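Ankyrin repeat domain protein (Legionella pneumophila subsp. pneumophila, PDB 6MCA) is a Legionella effector with ankyrin repeats and a cysteine protease-like fold that interacts with LARP7, a component of the host 7SK snRNP complex. Local coordinates at residues D213-F225 with V352-E364. Sequence-based numbering, arbitrary orientation.
Sequences DYFPYIHNIMDAF and VQAVVPVAYSMQE
Gln-363 reaches from helix 355-364 across to helix 215-233 and holds it through both ends of its amide. With CG beside the backbone N and the chain extended beyond it, the side chain runs past Tyr-217 in the opposite direction. Its NE2 donates to Tyr-217 O at 3.2 Å, from above the carbonyl plane; that oxygen also accepts the helical bond from Ile-221 N. OE1 takes a nearly straight bond of 2.7 Å from Asn-220 ND2, with that oxygen lying in the plane of the asparagine amide. Further back, Gln-363 CB sits over the centre of the Tyr-217 ring, a CH-pi contact of 3.9 Å. The same ring turns an edge to the face of Tyr-360 in a T-shaped pair, centroids 5.1 Å apart and planes at 70°. Tyr-360 swings CG away from its backbone N (chi1 -165°), which carries the ring in beside Tyr-217 and its OH to Tyr-214. Beyond the aromatics, Ile-221 CG1 rests 3.7 Å from Ala-359 CB, and its CD1 also meets Val-356. Phe-225 closes the row, CZ lying 3.9 Å from Val-355 CG1 and an edge facing Val-352. Residues 215-225 and 355-364 cross at 118°, axes 9.6 Å apart at their closest. Helix 355-364 lies between helix 215-233 and strand 276-280 of the five-stranded antiparallel sheet; helices 188-202 and 373-399 touch the contact from further sides. The contact thus grades from an apolar end to a polar one, where two bonds fix the rotation of the Gln-363 amide and give OE1 and NE2 of this buried side chain one partner each.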
# COMPACT_ATOMS: atom_id res chain seq x y z
N ASP A 213 6.26 12.34 23.71
CA ASP A 213 5.21 11.89 24.62
C ASP A 213 4.08 11.16 23.89
O ASP A 213 3.35 10.39 24.52
CB ASP A 213 4.64 13.07 25.40
CG ASP A 213 5.62 13.61 26.43
OD1 ASP A 213 6.50 12.85 26.87
OD2 ASP A 213 5.50 14.80 26.79
N TYR A 214 3.92 11.39 22.59
CA TYR A 214 2.88 10.74 21.81
C TYR A 214 3.33 9.41 21.22
O TYR A 214 2.51 8.72 20.61
CB TYR A 214 2.42 11.67 20.67
CG TYR A 214 2.07 13.07 21.11
CD1 TYR A 214 1.42 13.31 22.32
CD2 TYR A 214 2.38 14.17 20.32
CE1 TYR A 214 1.09 14.59 22.72
CE2 TYR A 214 2.06 15.45 20.71
CZ TYR A 214 1.41 15.66 21.92
OH TYR A 214 1.09 16.93 22.31
N PHE A 215 4.59 9.03 21.40
CA PHE A 215 5.15 7.85 20.73
C PHE A 215 4.58 6.52 21.23
O PHE A 215 4.34 5.63 20.40
CB PHE A 215 6.67 7.85 20.87
CG PHE A 215 7.36 8.87 20.01
CD1 PHE A 215 6.64 9.73 19.20
CD2 PHE A 215 8.74 8.98 20.02
CE1 PHE A 215 7.27 10.67 18.41
CE2 PHE A 215 9.38 9.93 19.24
CZ PHE A 215 8.65 10.77 18.43
N PRO A 216 4.36 6.32 22.54
CA PRO A 216 3.77 5.04 22.98
C PRO A 216 2.47 4.68 22.28
O PRO A 216 2.34 3.57 21.74
CB PRO A 216 3.58 5.25 24.48
CG PRO A 216 4.67 6.18 24.86
CD PRO A 216 4.80 7.12 23.70
N TYR A 217 1.50 5.60 22.27
CA TYR A 217 0.23 5.33 21.59
C TYR A 217 0.46 4.94 20.14
O TYR A 217 -0.07 3.92 19.67
CB TYR A 217 -0.67 6.57 21.68
CG TYR A 217 -1.37 6.74 23.01
CD1 TYR A 217 -1.13 5.86 24.06
CD2 TYR A 217 -2.26 7.79 23.22
CE1 TYR A 217 -1.76 6.02 25.28
CE2 TYR A 217 -2.90 7.95 24.43
CZ TYR A 217 -2.64 7.07 25.46
OH TYR A 217 -3.28 7.23 26.67
N ILE A 218 1.27 5.72 19.42
CA ILE A 218 1.62 5.39 18.04
C ILE A 218 2.14 3.97 17.95
O ILE A 218 1.74 3.20 17.06
CB ILE A 218 2.64 6.40 17.50
CG1 ILE A 218 2.03 7.81 17.47
CG2 ILE A 218 3.12 5.99 16.11
CD1 ILE A 218 2.91 8.84 16.78
N HIS A 219 3.02 3.58 18.88
CA HIS A 219 3.54 2.22 18.90
C HIS A 219 2.41 1.20 18.85
O HIS A 219 2.39 0.30 18.00
CB HIS A 219 4.41 2.00 20.14
CG HIS A 219 5.81 2.51 19.99
ND1 HIS A 219 6.46 3.19 21.00
CD2 HIS A 219 6.68 2.43 18.96
CE1 HIS A 219 7.68 3.51 20.59
NE2 HIS A 219 7.84 3.06 19.36
N ASN A 220 1.42 1.37 19.74
CA ASN A 220 0.28 0.45 19.76
C ASN A 220 -0.38 0.39 18.39
O ASN A 220 -0.66 -0.70 17.87
CB ASN A 220 -0.71 0.87 20.83
CG ASN A 220 -0.15 0.75 22.23
OD1 ASN A 220 0.68 -0.12 22.51
ND2 ASN A 220 -0.60 1.62 23.13
N ILE A 221 -0.61 1.56 17.78
CA ILE A 221 -1.21 1.60 16.45
C ILE A 221 -0.40 0.74 15.49
O ILE A 221 -0.94 -0.11 14.78
CB ILE A 221 -1.33 3.05 15.96
CG1 ILE A 221 -2.27 3.84 16.87
CG2 ILE A 221 -1.81 3.09 14.52
CD1 ILE A 221 -2.38 5.31 16.51
N MET A 222 0.93 0.93 15.50
CA MET A 222 1.79 0.12 14.64
C MET A 222 1.56 -1.36 14.89
O MET A 222 1.36 -2.14 13.94
CB MET A 222 3.25 0.50 14.86
CG MET A 222 3.60 1.90 14.37
SD MET A 222 5.24 2.46 14.86
CE MET A 222 6.27 1.23 14.06
N ASP A 223 1.53 -1.76 16.16
CA ASP A 223 1.22 -3.15 16.50
C ASP A 223 -0.05 -3.60 15.79
O ASP A 223 -0.05 -4.61 15.07
CB ASP A 223 1.07 -3.30 18.02
CG ASP A 223 2.40 -3.33 18.74
OD1 ASP A 223 2.39 -3.40 19.98
OD2 ASP A 223 3.45 -3.29 18.06
N ALA A 224 -1.13 -2.82 15.95
CA ALA A 224 -2.39 -3.18 15.31
C ALA A 224 -2.21 -3.34 13.81
O ALA A 224 -2.63 -4.34 13.22
CB ALA A 224 -3.45 -2.13 15.63
N PHE A 225 -1.52 -2.38 13.18
CA PHE A 225 -1.29 -2.48 11.74
C PHE A 225 -0.60 -3.78 11.40
O PHE A 225 -1.01 -4.48 10.45
CB PHE A 225 -0.47 -1.28 11.25
CG PHE A 225 -1.31 -0.13 10.78
CD1 PHE A 225 -2.01 -0.21 9.58
CD2 PHE A 225 -1.41 1.03 11.52
CE1 PHE A 225 -2.79 0.84 9.14
CE2 PHE A 225 -2.18 2.09 11.08
CZ PHE A 225 -2.87 2.00 9.89
N VAL A 352 -7.48 4.75 5.16
CA VAL A 352 -6.42 4.06 5.90
C VAL A 352 -5.59 5.06 6.69
O VAL A 352 -5.21 4.80 7.84
CB VAL A 352 -5.55 3.21 4.96
CG1 VAL A 352 -4.46 2.51 5.75
CG2 VAL A 352 -6.41 2.20 4.22
N GLN A 353 -5.30 6.23 6.10
CA GLN A 353 -4.52 7.24 6.82
C GLN A 353 -5.24 7.70 8.08
O GLN A 353 -4.61 7.89 9.12
CB GLN A 353 -4.24 8.45 5.91
CG GLN A 353 -3.54 8.14 4.60
CD GLN A 353 -2.38 7.17 4.76
OE1 GLN A 353 -1.40 7.47 5.43
NE2 GLN A 353 -2.50 6.01 4.13
N ALA A 354 -6.56 7.88 8.00
CA ALA A 354 -7.33 8.39 9.13
C ALA A 354 -7.35 7.44 10.32
O ALA A 354 -7.79 7.83 11.40
CB ALA A 354 -8.76 8.71 8.70
N VAL A 355 -6.88 6.20 10.15
CA VAL A 355 -6.86 5.24 11.25
C VAL A 355 -5.97 5.74 12.39
O VAL A 355 -6.27 5.51 13.57
CB VAL A 355 -6.41 3.86 10.75
CG1 VAL A 355 -6.04 2.94 11.91
CG2 VAL A 355 -7.50 3.22 9.90
N VAL A 356 -4.90 6.46 12.06
CA VAL A 356 -3.92 6.89 13.06
C VAL A 356 -4.56 7.85 14.06
O VAL A 356 -4.55 7.56 15.27
CB VAL A 356 -2.68 7.51 12.38
CG1 VAL A 356 -1.76 8.12 13.42
CG2 VAL A 356 -1.95 6.46 11.56
N PRO A 357 -5.14 8.99 13.64
CA PRO A 357 -5.76 9.87 14.65
C PRO A 357 -6.95 9.24 15.35
O PRO A 357 -7.15 9.49 16.54
CB PRO A 357 -6.18 11.10 13.83
CG PRO A 357 -6.33 10.61 12.45
CD PRO A 357 -5.29 9.55 12.28
N VAL A 358 -7.72 8.41 14.65
CA VAL A 358 -8.88 7.77 15.27
C VAL A 358 -8.43 6.80 16.36
O VAL A 358 -8.96 6.81 17.48
CB VAL A 358 -9.73 7.06 14.21
CG1 VAL A 358 -10.85 6.27 14.87
CG2 VAL A 358 -10.30 8.08 13.24
N ALA A 359 -7.44 5.95 16.06
CA ALA A 359 -6.94 5.02 17.06
C ALA A 359 -6.29 5.75 18.23
O ALA A 359 -6.42 5.34 19.39
CB ALA A 359 -5.96 4.03 16.42
N TYR A 360 -5.58 6.84 17.94
CA TYR A 360 -5.02 7.66 19.01
C TYR A 360 -6.12 8.18 19.93
O TYR A 360 -6.04 8.03 21.16
CB TYR A 360 -4.22 8.83 18.41
CG TYR A 360 -3.33 9.52 19.41
CD1 TYR A 360 -3.85 10.45 20.31
CD2 TYR A 360 -1.97 9.24 19.47
CE1 TYR A 360 -3.04 11.08 21.23
CE2 TYR A 360 -1.15 9.87 20.38
CZ TYR A 360 -1.69 10.79 21.26
OH TYR A 360 -0.89 11.42 22.18
N SER A 361 -7.16 8.79 19.36
CA SER A 361 -8.26 9.31 20.16
C SER A 361 -8.92 8.21 20.98
O SER A 361 -9.25 8.41 22.15
CB SER A 361 -9.29 9.99 19.26
OG SER A 361 -8.79 11.20 18.71
N MET A 362 -9.12 7.04 20.38
CA MET A 362 -9.74 5.94 21.11
C MET A 362 -8.86 5.49 22.27
O MET A 362 -9.38 5.10 23.33
CB MET A 362 -10.01 4.77 20.16
CG MET A 362 -11.09 5.06 19.14
SD MET A 362 -11.19 3.77 17.88
CE MET A 362 -11.84 2.41 18.84
N GLN A 363 -7.54 5.54 22.10
CA GLN A 363 -6.66 5.27 23.23
C GLN A 363 -6.77 6.34 24.30
O GLN A 363 -6.59 6.05 25.49
CB GLN A 363 -5.21 5.15 22.76
CG GLN A 363 -4.90 3.89 22.00
CD GLN A 363 -3.46 3.82 21.56
OE1 GLN A 363 -2.61 3.26 22.25
NE2 GLN A 363 -3.17 4.41 20.40
N GLU A 364 -7.06 7.58 23.91
CA GLU A 364 -7.15 8.67 24.89
C GLU A 364 -8.30 8.46 25.87
O GLU A 364 -8.26 8.98 26.99
CB GLU A 364 -7.30 10.01 24.18
CG GLU A 364 -6.03 10.51 23.50
CD GLU A 364 -5.13 11.29 24.44
OE1 GLU A 364 -4.94 10.85 25.59
OE2 GLU A 364 -4.62 12.35 24.02